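Local structure of myroilysin (Myroides profundi, 5CZW) at residues 52-57 with 85-90; 115-120 with 137-142; 120-125 with 132-137; 143-148 with 192-197; 156-161 with 209-214. The protein probably cleaves proteins as a zinc-dependent endopeptidase of the astacin (M12A) family of metzincins, and is kept latent by its propeptide through a cysteine-switch mechanism. The protein carries 1 engineered substitution. One frame throughout, in Å; residues are numbered along the deposited sequence.

Contact 1 (52-57 with 85-90); sequences GLYGGT and GTPQIR
The phenol ring of Tyr54 and the guanidinium of Arg90 are the flat groups here, with planes 85° apart. Tyr54 runs beside Arg90 in the same direction, and its CE1 lies 3.6 Å from Arg90 CB in an oblique approach. Arg90 CG and CD continue past the Tyr54 hydroxyl, and the chain bends at chi3 (-66°), which places NE. At the edge of its guanidinium, and nearly in its plane, sits the backbone oxygen of Pro87: Arg90 NH1 donates to Pro87 O over 2.9 Å. Arg90 NE hydrogen-bonds Glu114 O, and NH2 makes a weak bond to Ile110 O.

Pro87 and Tyr54 meet tip to tip, Tyr54 OH reaching Pro87 CD at 3.4 Å. The same pyrrolidine lies against bare backbone, with Pro87 CB 3.4 Å from Gly52 N and no side chain at Gly52 to hold it off. The backbones are joined by Gly52 N donating to Ile89 O (2.8 Å, N-H...O angle 158°). The CA atoms of Gly52 and Arg90 are 5.0 Å apart, and the backbone bonds of Gly52 to Ile89 and Val91 flank Arg90. That is the pattern of a parallel bridge, here between strands 48-54 and 89-92 of the mixed sheet.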
# COMPACT_ATOMS: atom_id res chain seq x y z
N GLY A 52 1.59 -14.94 -2.12
CA GLY A 52 2.86 -15.47 -2.05
C GLY A 52 3.82 -14.36 -1.65
O GLY A 52 3.66 -13.21 -2.06
N LEU A 53 4.79 -14.73 -0.87
CA LEU A 53 5.83 -13.80 -0.38
C LEU A 53 7.15 -14.09 -1.10
O LEU A 53 7.71 -15.23 -1.18
CB LEU A 53 5.94 -13.90 1.15
CG LEU A 53 4.66 -13.71 2.01
CD1 LEU A 53 4.93 -13.79 3.51
CD2 LEU A 53 3.95 -12.39 1.63
N TYR A 54 7.71 -13.03 -1.62
CA TYR A 54 8.91 -13.18 -2.41
C TYR A 54 10.05 -12.44 -1.77
O TYR A 54 10.06 -11.23 -1.76
CB TYR A 54 8.65 -12.67 -3.86
CG TYR A 54 7.64 -13.46 -4.61
CD1 TYR A 54 6.29 -13.30 -4.38
CD2 TYR A 54 8.02 -14.34 -5.60
CE1 TYR A 54 5.32 -13.99 -5.08
CE2 TYR A 54 7.05 -15.05 -6.32
CZ TYR A 54 5.75 -14.86 -6.09
OH TYR A 54 4.87 -15.59 -6.82
N GLY A 55 11.03 -13.20 -1.27
CA GLY A 55 12.14 -12.58 -0.52
C GLY A 55 11.74 -12.25 0.90
O GLY A 55 10.74 -12.82 1.41
N GLY A 56 12.42 -11.27 1.50
CA GLY A 56 12.22 -10.93 2.92
C GLY A 56 12.77 -12.01 3.82
O GLY A 56 13.06 -13.14 3.41
N THR A 57 12.93 -11.69 5.07
CA THR A 57 13.47 -12.64 6.01
C THR A 57 12.31 -13.45 6.58
O THR A 57 11.15 -13.00 6.45
CB THR A 57 14.14 -11.93 7.20
OG1 THR A 57 13.16 -11.16 7.90
CG2 THR A 57 15.26 -11.04 6.75
N GLY A 85 2.58 -22.49 -7.34
CA GLY A 85 1.75 -21.91 -8.41
C GLY A 85 2.03 -20.42 -8.59
O GLY A 85 3.13 -19.99 -8.29
N THR A 86 0.98 -19.70 -9.03
CA THR A 86 1.05 -18.27 -9.29
C THR A 86 0.02 -17.71 -8.33
O THR A 86 -1.18 -17.85 -8.53
CB THR A 86 0.58 -17.91 -10.72
OG1 THR A 86 1.52 -18.41 -11.68
CG2 THR A 86 0.56 -16.39 -10.87
N PRO A 87 0.46 -17.18 -7.18
CA PRO A 87 -0.43 -16.68 -6.18
C PRO A 87 -1.16 -15.47 -6.76
O PRO A 87 -0.65 -14.75 -7.63
CB PRO A 87 0.52 -16.25 -5.07
CG PRO A 87 1.77 -17.02 -5.31
CD PRO A 87 1.87 -17.09 -6.79
N GLN A 88 -2.33 -15.20 -6.22
CA GLN A 88 -3.13 -14.09 -6.71
C GLN A 88 -2.60 -12.73 -6.29
O GLN A 88 -2.62 -11.75 -7.06
CB GLN A 88 -4.57 -14.24 -6.25
CG GLN A 88 -5.34 -15.33 -6.94
CD GLN A 88 -6.62 -15.74 -6.28
OE1 GLN A 88 -6.67 -16.00 -5.10
NE2 GLN A 88 -7.67 -15.78 -7.07
N ILE A 89 -2.09 -12.70 -5.04
CA ILE A 89 -1.37 -11.53 -4.47
C ILE A 89 0.05 -11.97 -4.34
O ILE A 89 0.36 -13.01 -3.79
CB ILE A 89 -1.95 -11.10 -3.13
CG1 ILE A 89 -3.39 -10.56 -3.39
CG2 ILE A 89 -1.08 -10.03 -2.45
CD1 ILE A 89 -4.16 -10.31 -2.13
N ARG A 90 0.93 -11.14 -4.91
CA ARG A 90 2.39 -11.44 -4.97
C ARG A 90 3.17 -10.28 -4.35
O ARG A 90 3.15 -9.15 -4.83
CB ARG A 90 2.89 -11.74 -6.38
CG ARG A 90 2.11 -12.93 -7.00
CD ARG A 90 2.53 -13.24 -8.44
NE ARG A 90 2.20 -12.19 -9.34
CZ ARG A 90 1.03 -12.02 -9.92
NH1 ARG A 90 0.07 -12.81 -9.63
NH2 ARG A 90 0.82 -10.98 -10.74

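Contact 2 (115-120 with 137-142); sequences ETMNFG and HEFGHA. With ZN (zinc ion), chain B.
Met117 meets Phe139 at about a right angle, laying its thioether over one face of the ring. CE stands above the middle, 3.6 Å from the Phe139 ring centroid and only 5° off the normal, a CH-pi contact. SD sits nearer the rim, 3.4 Å from Phe139 CE1, which adds a Met-aromatic contact. The torsions account for this pose: the chain is extended through chi2 and turns only at chi3 (-62°), which swings CE over the ring. That methyl also touches the helix, with Met117 CE 3.7 Å from Ala142 CB.

Phe119 crosses Phe139 at about a right angle too, and Phe139 CE1 approaches the edge of the Phe119 ring, 4.1 Å from Phe119 CZ. Against Glu138, Phe119 runs in the opposite direction, with Phe119 CE1 3.6 Å from Glu138 CG. The ring thus packs on the aliphatic part of Glu138, while the carboxylate leads away and places OE1 at the edge of the His141 imidazole.

His137 NE2 and His141 NE2 bind the zinc ion at 2.3 and 2.1 Å, with His147 and Cys23 completing the site; this is consistent with the HExxH motif of zinc metallopeptidases. Second-shell bonds fix the rings, His137 ND1 to Ile202 O and His141 ND1 to Met145 O. The apolar layer of Met117, Phe119, Phe139 and Ala142 seats helix 128-143 on the sheet: strand 117-118 lies between 89-92 and 100-101, Met117 also touching Val91 and Ser101 on these neighbours.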
# COMPACT_ATOMS: atom_id res chain seq x y z
N GLU A 115 5.18 -8.21 -9.29
CA GLU A 115 4.50 -8.18 -8.02
C GLU A 115 3.23 -7.43 -8.02
O GLU A 115 2.98 -6.55 -8.88
CB GLU A 115 5.43 -7.54 -6.99
CG GLU A 115 5.53 -6.01 -7.04
CD GLU A 115 6.45 -5.45 -8.08
OE1 GLU A 115 6.81 -6.19 -9.05
OE2 GLU A 115 6.79 -4.26 -7.96
N THR A 116 2.33 -7.77 -7.06
CA THR A 116 1.09 -7.03 -6.92
C THR A 116 1.09 -6.10 -5.65
O THR A 116 0.17 -5.28 -5.47
CB THR A 116 -0.17 -7.90 -6.84
OG1 THR A 116 -0.23 -8.52 -5.53
CG2 THR A 116 -0.17 -8.89 -7.97
N MET A 117 2.09 -6.32 -4.79
CA MET A 117 2.24 -5.57 -3.54
C MET A 117 3.74 -5.49 -3.21
O MET A 117 4.50 -6.44 -3.48
CB MET A 117 1.54 -6.35 -2.43
CG MET A 117 1.54 -5.65 -1.06
SD MET A 117 0.65 -6.55 0.24
CE MET A 117 -1.03 -6.60 -0.39
N ASN A 118 4.18 -4.40 -2.56
CA ASN A 118 5.59 -4.28 -2.11
C ASN A 118 5.57 -3.61 -0.72
O ASN A 118 4.83 -2.71 -0.47
CB ASN A 118 6.39 -3.44 -3.05
CG ASN A 118 7.87 -3.46 -2.76
OD1 ASN A 118 8.49 -4.54 -2.86
ND2 ASN A 118 8.45 -2.35 -2.26
N PHE A 119 6.48 -4.08 0.13
CA PHE A 119 6.79 -3.42 1.38
C PHE A 119 8.23 -2.92 1.24
O PHE A 119 9.16 -3.71 1.10
CB PHE A 119 6.66 -4.44 2.46
CG PHE A 119 5.24 -4.77 2.76
CD1 PHE A 119 4.39 -3.80 3.25
CD2 PHE A 119 4.74 -5.98 2.41
CE1 PHE A 119 3.06 -4.15 3.48
CE2 PHE A 119 3.43 -6.35 2.61
CZ PHE A 119 2.57 -5.42 3.15
N GLY A 120 8.34 -1.61 1.28
CA GLY A 120 9.62 -0.98 0.98
C GLY A 120 10.58 -0.69 2.10
O GLY A 120 11.66 -0.15 1.80
N HIS A 137 -2.67 -1.71 6.27
CA HIS A 137 -2.97 -0.73 5.23
C HIS A 137 -2.88 -1.26 3.77
O HIS A 137 -3.79 -1.11 3.00
CB HIS A 137 -2.04 0.44 5.45
CG HIS A 137 -2.27 1.58 4.54
ND1 HIS A 137 -3.00 2.65 4.94
CD2 HIS A 137 -1.79 1.88 3.32
CE1 HIS A 137 -3.03 3.54 4.00
NE2 HIS A 137 -2.25 3.12 3.03
N GLU A 138 -1.77 -1.88 3.46
CA GLU A 138 -1.61 -2.41 2.12
C GLU A 138 -2.56 -3.48 1.81
O GLU A 138 -3.08 -3.55 0.67
CB GLU A 138 -0.14 -2.86 1.84
CG GLU A 138 0.93 -1.74 1.84
CD GLU A 138 0.60 -0.50 1.00
OE1 GLU A 138 -0.16 -0.56 0.04
OE2 GLU A 138 1.20 0.60 1.36
N PHE A 139 -2.87 -4.35 2.81
CA PHE A 139 -3.93 -5.35 2.60
C PHE A 139 -5.32 -4.77 2.46
O PHE A 139 -6.21 -5.35 1.76
CB PHE A 139 -3.78 -6.53 3.59
CG PHE A 139 -2.78 -7.56 3.11
CD1 PHE A 139 -1.41 -7.39 3.44
CD2 PHE A 139 -3.08 -8.62 2.29
CE1 PHE A 139 -0.42 -8.29 2.96
CE2 PHE A 139 -2.09 -9.55 1.88
CZ PHE A 139 -0.77 -9.35 2.21
N GLY A 140 -5.53 -3.57 3.02
CA GLY A 140 -6.77 -2.81 2.80
C GLY A 140 -6.89 -2.46 1.34
O GLY A 140 -7.93 -2.69 0.72
N HIS A 141 -5.85 -1.92 0.71
CA HIS A 141 -5.88 -1.73 -0.70
C HIS A 141 -6.06 -3.04 -1.39
O HIS A 141 -6.84 -3.06 -2.40
CB HIS A 141 -4.53 -1.18 -1.14
CG HIS A 141 -4.21 0.22 -0.72
ND1 HIS A 141 -5.05 1.27 -0.85
CD2 HIS A 141 -3.08 0.73 -0.24
CE1 HIS A 141 -4.51 2.37 -0.38
NE2 HIS A 141 -3.30 2.04 -0.11
N ALA A 142 -5.44 -4.14 -0.94
CA ALA A 142 -5.62 -5.46 -1.62
C ALA A 142 -7.09 -5.97 -1.64
O ALA A 142 -7.51 -6.72 -2.55
CB ALA A 142 -4.67 -6.53 -1.09
ZN ZN B . -1.98 3.44 0.76

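Contact 3 (120-125 with 132-137); sequences GWFDDS and SRTVIH. With ZN (zinc ion), chain B.
Apolar contacts centre on Phe122, whose ring tip packs against Thr134 and Val135. Its CZ lies 3.6 Å from Thr134 CG2, the two side chains sliding past each other in opposite directions. Val135 instead crosses the phenyl at about a right angle, and its CG2 reaches Phe122 CE2 at 3.6 Å. Both approaches are oblique to the ring. Val60 of helix 58-63 also touches Phe122.

A van der Waals contact at the indole edge brings in Trp121. Chi1 of 59° places its CG between the backbone N and the carbonyl carbon, turned toward the helix. Trp121 CZ2 lies 3.5 Å from Thr134 OG1, with that oxygen near the ring plane. Thr134 OG1 in turn lies 3.4 Å above the Arg133 guanidinium plane, toward its rim.

Arg133, Thr134, Val135 and Glu130 belong to helix 128-143, the zinc-binding helix of the metzincin fold. Trp121 and Phe122 thus pack on the turn just before the zinc ligand His137.

Polar bonds gather on one oxygen: Glu130 OE2 hydrogen-bonds Trp121 NE1 and Thr134 OG1 and forms a salt bridge with Arg133 NH2. A side-chain to backbone bond shapes the far end of the loop. Asp123 OD1 accepts from Ser125 N (2.8 Å), met on its anti side, an Asx turn. Next to it, Asp124 OD1 bonds Thr57 OG1.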
# COMPACT_ATOMS: atom_id res chain seq x y z
N GLY A 120 8.34 -1.61 1.28
CA GLY A 120 9.62 -0.98 0.98
C GLY A 120 10.58 -0.69 2.10
O GLY A 120 11.66 -0.15 1.80
N TRP A 121 10.17 -0.90 3.35
CA TRP A 121 11.01 -0.48 4.49
C TRP A 121 11.02 -1.36 5.72
O TRP A 121 11.55 -0.92 6.79
CB TRP A 121 10.65 0.94 4.90
CG TRP A 121 9.20 1.18 5.30
CD1 TRP A 121 8.62 0.84 6.46
CD2 TRP A 121 8.15 1.75 4.49
NE1 TRP A 121 7.30 1.18 6.46
CE2 TRP A 121 6.99 1.74 5.25
CE3 TRP A 121 8.09 2.28 3.19
CZ2 TRP A 121 5.77 2.24 4.77
CZ3 TRP A 121 6.93 2.81 2.73
CH2 TRP A 121 5.79 2.79 3.51
N PHE A 122 10.55 -2.57 5.63
CA PHE A 122 10.59 -3.45 6.77
C PHE A 122 12.00 -4.08 6.89
O PHE A 122 12.70 -4.36 5.90
CB PHE A 122 9.54 -4.53 6.66
CG PHE A 122 8.11 -4.09 6.69
CD1 PHE A 122 7.68 -2.95 7.33
CD2 PHE A 122 7.18 -4.90 6.09
CE1 PHE A 122 6.34 -2.63 7.36
CE2 PHE A 122 5.87 -4.62 6.19
CZ PHE A 122 5.46 -3.48 6.87
N ASP A 123 12.38 -4.36 8.14
CA ASP A 123 13.59 -5.16 8.45
C ASP A 123 13.35 -5.77 9.83
O ASP A 123 12.25 -5.67 10.35
CB ASP A 123 14.84 -4.30 8.44
CG ASP A 123 14.81 -3.16 9.47
OD1 ASP A 123 14.41 -3.38 10.66
OD2 ASP A 123 15.14 -1.98 9.07
N ASP A 124 14.30 -6.56 10.32
CA ASP A 124 14.01 -7.42 11.46
C ASP A 124 13.93 -6.56 12.74
O ASP A 124 13.54 -7.06 13.81
CB ASP A 124 15.08 -8.50 11.61
CG ASP A 124 14.94 -9.63 10.60
OD1 ASP A 124 14.03 -9.64 9.76
OD2 ASP A 124 15.79 -10.50 10.65
N SER A 125 14.33 -5.31 12.66
CA SER A 125 14.15 -4.39 13.81
C SER A 125 12.87 -3.57 13.76
O SER A 125 12.57 -2.83 14.71
CB SER A 125 15.37 -3.48 13.96
OG SER A 125 16.48 -4.25 14.44
N SER A 132 2.08 -3.48 11.84
CA SER A 132 0.64 -3.46 11.89
C SER A 132 0.08 -2.35 10.98
O SER A 132 -0.82 -2.57 10.12
CB SER A 132 0.12 -3.24 13.35
OG SER A 132 -1.32 -3.24 13.36
N ARG A 133 0.60 -1.18 11.13
CA ARG A 133 0.13 -0.08 10.32
C ARG A 133 0.27 -0.34 8.81
O ARG A 133 -0.67 -0.18 8.04
CB ARG A 133 0.91 1.21 10.69
CG ARG A 133 0.51 2.47 9.91
CD ARG A 133 1.37 3.67 10.28
NE ARG A 133 2.68 3.61 9.70
CZ ARG A 133 3.08 4.24 8.59
NH1 ARG A 133 2.28 4.99 7.91
NH2 ARG A 133 4.29 4.07 8.18
N THR A 134 1.45 -0.71 8.43
CA THR A 134 1.76 -0.73 6.97
C THR A 134 1.18 -2.04 6.32
O THR A 134 0.61 -2.00 5.19
CB THR A 134 3.23 -0.53 6.74
OG1 THR A 134 3.55 0.84 7.07
CG2 THR A 134 3.64 -0.82 5.26
N VAL A 135 1.22 -3.17 7.06
CA VAL A 135 0.70 -4.40 6.50
C VAL A 135 -0.83 -4.29 6.39
O VAL A 135 -1.42 -4.55 5.32
CB VAL A 135 1.09 -5.66 7.29
CG1 VAL A 135 0.39 -6.87 6.75
CG2 VAL A 135 2.59 -5.80 7.22
N ILE A 136 -1.51 -3.94 7.47
CA ILE A 136 -2.96 -3.84 7.41
C ILE A 136 -3.36 -2.83 6.34
O ILE A 136 -4.25 -3.11 5.58
CB ILE A 136 -3.58 -3.48 8.79
CG1 ILE A 136 -3.17 -4.57 9.78
CG2 ILE A 136 -5.09 -3.35 8.72
CD1 ILE A 136 -3.83 -4.48 11.12
N HIS A 137 -2.67 -1.71 6.27
CA HIS A 137 -2.97 -0.73 5.23
C HIS A 137 -2.88 -1.26 3.77
O HIS A 137 -3.79 -1.11 3.00
CB HIS A 137 -2.04 0.44 5.45
CG HIS A 137 -2.27 1.58 4.54
ND1 HIS A 137 -3.00 2.65 4.94
CD2 HIS A 137 -1.79 1.88 3.32
CE1 HIS A 137 -3.03 3.54 4.00
NE2 HIS A 137 -2.25 3.12 3.03
ZN ZN B . -1.98 3.44 0.76

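Contact 4 (143-148 with 192-197); sequences LGMIHE and TQYSAY. With ZN (zinc ion), chain B.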
# COMPACT_ATOMS: atom_id res chain seq x y z
N LEU A 143 -7.88 -5.50 -0.65
CA LEU A 143 -9.31 -5.75 -0.58
C LEU A 143 -10.20 -4.79 -1.30
O LEU A 143 -11.40 -5.01 -1.42
CB LEU A 143 -9.73 -5.88 0.86
CG LEU A 143 -9.10 -6.96 1.70
CD1 LEU A 143 -9.37 -6.79 3.19
CD2 LEU A 143 -9.68 -8.31 1.21
N GLY A 144 -9.59 -3.72 -1.76
CA GLY A 144 -10.22 -2.72 -2.57
C GLY A 144 -10.41 -1.35 -1.97
O GLY A 144 -11.03 -0.46 -2.61
N MET A 145 -9.87 -1.13 -0.80
CA MET A 145 -10.02 0.17 -0.21
C MET A 145 -9.07 1.20 -0.79
O MET A 145 -8.00 0.86 -1.12
CB MET A 145 -9.80 0.06 1.28
CG MET A 145 -11.03 -0.64 1.90
SD MET A 145 -11.09 -0.61 3.65
CE MET A 145 -11.69 1.03 3.97
N ILE A 146 -9.54 2.44 -0.89
CA ILE A 146 -8.72 3.55 -1.32
C ILE A 146 -8.24 4.36 -0.09
O ILE A 146 -8.67 4.12 1.03
CB ILE A 146 -9.51 4.38 -2.35
CG1 ILE A 146 -10.69 5.07 -1.66
CG2 ILE A 146 -9.82 3.52 -3.57
CD1 ILE A 146 -11.42 6.09 -2.54
N HIS A 147 -7.35 5.33 -0.35
CA HIS A 147 -6.98 6.20 0.67
C HIS A 147 -8.09 7.08 1.25
O HIS A 147 -8.88 7.68 0.52
CB HIS A 147 -5.89 7.14 0.17
CG HIS A 147 -4.54 6.47 0.08
ND1 HIS A 147 -3.72 6.61 -1.01
CD2 HIS A 147 -3.92 5.55 0.87
CE1 HIS A 147 -2.64 5.87 -0.87
NE2 HIS A 147 -2.72 5.31 0.30
N GLU A 148 -8.05 7.24 2.54
CA GLU A 148 -8.76 8.36 3.23
C GLU A 148 -7.83 9.53 3.34
O GLU A 148 -6.72 9.38 3.80
CB GLU A 148 -9.15 7.94 4.65
CG GLU A 148 -10.21 6.82 4.67
CD GLU A 148 -11.58 7.31 4.20
OE1 GLU A 148 -12.05 8.45 4.59
OE2 GLU A 148 -12.16 6.60 3.33
N THR A 192 -12.47 10.06 0.21
CA THR A 192 -13.02 9.17 1.24
C THR A 192 -13.95 8.14 0.66
O THR A 192 -14.63 8.41 -0.35
CB THR A 192 -13.87 9.94 2.27
OG1 THR A 192 -14.22 9.10 3.37
CG2 THR A 192 -15.16 10.54 1.62
N GLN A 193 -14.04 7.01 1.35
CA GLN A 193 -15.06 6.01 1.02
C GLN A 193 -16.11 5.90 2.11
O GLN A 193 -17.03 5.04 2.04
CB GLN A 193 -14.41 4.66 0.67
CG GLN A 193 -13.69 3.98 1.80
CD GLN A 193 -12.30 3.57 1.36
OE1 GLN A 193 -12.12 2.75 0.41
NE2 GLN A 193 -11.27 4.09 2.08
N TYR A 194 -16.03 6.79 3.07
CA TYR A 194 -16.91 6.79 4.21
C TYR A 194 -17.89 7.98 4.22
O TYR A 194 -17.67 9.04 3.59
CB TYR A 194 -16.09 6.77 5.47
CG TYR A 194 -15.15 5.58 5.68
CD1 TYR A 194 -15.37 4.37 5.09
CD2 TYR A 194 -14.03 5.71 6.47
CE1 TYR A 194 -14.52 3.30 5.32
CE2 TYR A 194 -13.18 4.63 6.72
CZ TYR A 194 -13.46 3.42 6.17
OH TYR A 194 -12.58 2.33 6.38
N SER A 195 -19.01 7.77 4.90
CA SER A 195 -20.07 8.76 4.88
C SER A 195 -19.52 9.90 5.73
O SER A 195 -19.35 11.02 5.25
CB SER A 195 -21.34 8.18 5.46
OG SER A 195 -21.10 7.81 6.80
N ALA A 196 -19.21 9.57 6.98
CA ALA A 196 -18.49 10.46 7.87
C ALA A 196 -17.00 10.16 7.76
O ALA A 196 -16.61 9.03 7.48
CB ALA A 196 -18.96 10.24 9.30
N TYR A 197 -16.17 11.16 8.00
CA TYR A 197 -14.74 10.89 7.99
C TYR A 197 -14.33 10.33 9.31
O TYR A 197 -14.96 10.54 10.34
CB TYR A 197 -13.88 12.08 7.52
CG TYR A 197 -13.50 13.14 8.53
CD1 TYR A 197 -14.38 14.19 8.85
CD2 TYR A 197 -12.22 13.16 9.09
CE1 TYR A 197 -14.01 15.18 9.74
CE2 TYR A 197 -11.85 14.16 9.98
CZ TYR A 197 -12.75 15.16 10.30
OH TYR A 197 -12.37 16.15 11.19
ZN ZN B . -1.98 3.44 0.76
O HOH W 1 -13.49 1.44 -1.58
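Gln193 reaches toward Ile146 and Glu148, its chain bent at chi2 (-130°), which carries CD toward the 143-148 loop. From CB outward the environment turns polar: Gln193 CB stands 4.0 Å from Glu148 OE2, and CG is nearer the same oxygen. At the tip the amide splits its work. Gln193 OE1 accepts from Ile146 N at 2.9 Å, in the carbonyl plane and on a lone pair, and also accepts a hydrogen bond from a water that donates to Gly144 O as well. Gln193 NE2 donates to Ile146 O (2.8 Å), lying above that carbonyl plane, and to the anti lone pair of Glu148 OE2 (2.9 Å).

This loop follows the zinc-binding helix, which Gly144 ends in a Schellman motif. Helix and loop together carry HExxHxxGxxHE, the astacin signature, with His137, His141 and His147 as zinc ligands and Glu148 directly after the third.

Gln193 N grips Glu148 OE2 too, on the syn lone pair and almost straight at 175°. Glu148 OE1 uses its syn lone pair for Thr192 OG1, 2.6 Å away. The carboxylate is stacked over a face of the Tyr194 ring, their planes 14° apart, while Tyr194 OH hydrogen-bonds Asp228 OD1. Thr192 OG1 accepts from Tyr194 N, an ST turn.

Contact 5 (156-161 with 209-214); sequences IPWDKN and SALTTN
Asp159 and Leu211 are joined by the straighter of two backbone hydrogen bonds, Asp159 N donating to Leu211 O over 2.9 Å at 172°. The donor is tilted from the carbonyl plane. The other runs from Thr213 N to Pro157 O (3.1 Å, N-H...O angle 151°), and the hydroxyl Thr213 OG1 adds a weak bond to the same oxygen. Between these two bonds Trp158 and Thr212 face each other, their CA atoms 4.2 Å apart, as a single bridge rather than a sheet.

Side chains fill in beside this bridge. Pro157 and Asn214 cross at about a right angle, with Pro157 CB 3.6 Å from Asn214 ND2. Asp159 CB meets the methyl Thr213 CG2 at 3.7 Å. The indole of Trp158 presents its edge to Leu211 O, which is 3.8 Å from CE3, and one ring face is covered by Ile156 CG2, 3.6 Å above its centre.

The next shell sets these groups. Pro157 is the centre of an inverse gamma turn, Trp158 N bonding back to Ile156 O at 2.9 Å, which fixes how the Pro157 carbonyl is presented. Thr212 OG1 is tied to Phe216 O. Asp159, with CG anti to its backbone N (chi1 177°), caps the next helix as its N-cap: OD1 accepts from Lys162 N.

The bridge thus fastens loop 209-214 to the start of helix 160-167, where Leu211 touches Val163 and Tyr167, while Trp158 and Lys160 meet Phe184 of helix 178-184.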
# COMPACT_ATOMS: atom_id res chain seq x y z
N ILE A 156 -1.32 21.45 1.12
CA ILE A 156 -0.14 20.69 1.48
C ILE A 156 1.13 21.35 0.99
O ILE A 156 1.26 21.60 -0.19
CB ILE A 156 -0.24 19.25 0.91
CG1 ILE A 156 -1.53 18.57 1.41
CG2 ILE A 156 1.03 18.47 1.30
CD1 ILE A 156 -2.00 17.37 0.61
N PRO A 157 2.06 21.55 1.97
CA PRO A 157 3.28 22.18 1.51
C PRO A 157 4.32 21.26 0.85
O PRO A 157 5.34 21.05 1.37
CB PRO A 157 3.85 22.81 2.79
CG PRO A 157 3.55 21.83 3.79
CD PRO A 157 2.14 21.40 3.49
N TRP A 158 4.01 20.76 -0.31
CA TRP A 158 4.91 19.92 -1.05
C TRP A 158 6.20 20.60 -1.43
O TRP A 158 6.21 21.80 -1.88
CB TRP A 158 4.28 19.43 -2.35
CG TRP A 158 3.00 18.67 -2.27
CD1 TRP A 158 1.79 19.13 -2.59
CD2 TRP A 158 2.80 17.30 -1.84
NE1 TRP A 158 0.85 18.16 -2.41
CE2 TRP A 158 1.44 17.03 -1.93
CE3 TRP A 158 3.65 16.28 -1.41
CZ2 TRP A 158 0.89 15.78 -1.62
CZ3 TRP A 158 3.10 15.03 -1.09
CH2 TRP A 158 1.73 14.81 -1.20
N ASP A 159 7.28 19.84 -1.35
CA ASP A 159 8.54 20.29 -1.94
C ASP A 159 8.51 19.70 -3.31
O ASP A 159 8.82 18.52 -3.49
CB ASP A 159 9.70 19.81 -1.12
CG ASP A 159 11.05 20.18 -1.73
OD1 ASP A 159 11.14 20.30 -2.98
OD2 ASP A 159 12.02 20.29 -0.94
N LYS A 160 8.08 20.47 -4.30
CA LYS A 160 7.69 19.86 -5.58
C LYS A 160 8.88 19.16 -6.29
O LYS A 160 8.76 18.04 -6.81
CB LYS A 160 6.96 20.88 -6.48
CG LYS A 160 5.77 21.54 -5.78
CD LYS A 160 4.81 22.25 -6.74
CE LYS A 160 3.63 21.36 -7.11
NZ LYS A 160 2.41 22.16 -7.43
N ASN A 161 10.03 19.82 -6.25
CA ASN A 161 11.31 19.25 -6.68
C ASN A 161 11.51 17.84 -6.11
O ASN A 161 11.90 16.91 -6.84
CB ASN A 161 12.47 20.17 -6.24
CG ASN A 161 13.82 19.46 -6.25
OD1 ASN A 161 14.47 19.37 -7.28
ND2 ASN A 161 14.26 18.98 -5.08
N SER A 209 7.40 13.71 5.62
CA SER A 209 8.08 15.01 5.76
C SER A 209 9.27 15.09 4.83
O SER A 209 9.82 16.18 4.61
CB SER A 209 8.56 15.25 7.21
OG SER A 209 9.43 14.23 7.64
N ALA A 210 9.65 13.94 4.30
CA ALA A 210 10.66 13.86 3.26
C ALA A 210 10.21 14.50 1.96
O ALA A 210 11.07 14.68 1.08
CB ALA A 210 11.05 12.41 3.04
N LEU A 211 8.91 14.77 1.81
CA LEU A 211 8.38 15.33 0.59
C LEU A 211 7.77 16.72 0.69
O LEU A 211 7.14 17.17 -0.21
CB LEU A 211 7.28 14.41 -0.02
CG LEU A 211 7.67 12.97 -0.35
CD1 LEU A 211 8.02 12.23 0.90
CD2 LEU A 211 6.52 12.23 -0.95
N THR A 212 7.92 17.31 1.85
CA THR A 212 7.36 18.60 2.11
C THR A 212 8.44 19.55 2.57
O THR A 212 9.55 19.14 2.78
CB THR A 212 6.37 18.49 3.25
OG1 THR A 212 7.08 18.07 4.40
CG2 THR A 212 5.27 17.51 2.91
N THR A 213 8.08 20.81 2.74
CA THR A 213 9.01 21.84 3.12
C THR A 213 9.02 22.34 4.51
O THR A 213 10.02 22.84 4.93
CB THR A 213 8.78 23.10 2.32
OG1 THR A 213 7.43 23.46 2.49
CG2 THR A 213 9.07 22.82 0.95
N ASN A 214 7.93 22.24 5.20
CA ASN A 214 7.91 22.80 6.55
C ASN A 214 8.35 21.86 7.68
O ASN A 214 8.54 22.24 8.75
CB ASN A 214 6.48 23.22 6.78
CG ASN A 214 6.19 24.56 6.15
OD1 ASN A 214 7.03 25.48 6.21
ND2 ASN A 214 5.00 24.71 5.59

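Contacts 1, 2 and 3 touch one another between the sheet and the zinc-binding helix. Contacts 1 and 2, with centres about 12 Å apart, lie on adjacent strands 89-92 and 117-118; contacts 2 and 3, about 10 Å apart, share Gly120, His137 and helix 128-143, contact 3 bridging a shorter chain interval within that of contact 2. Contact 4 comes next, about 16 Å from contact 2, its His147 joining His137 and His141 at the zinc ion. Contact 5 alternates with contact 4 along the chain but touches none of the others, its centre about 34 Å from contact 1. The metal site thus joins the helix of contacts 2 and 3 to the 143-148 loop of contact 4.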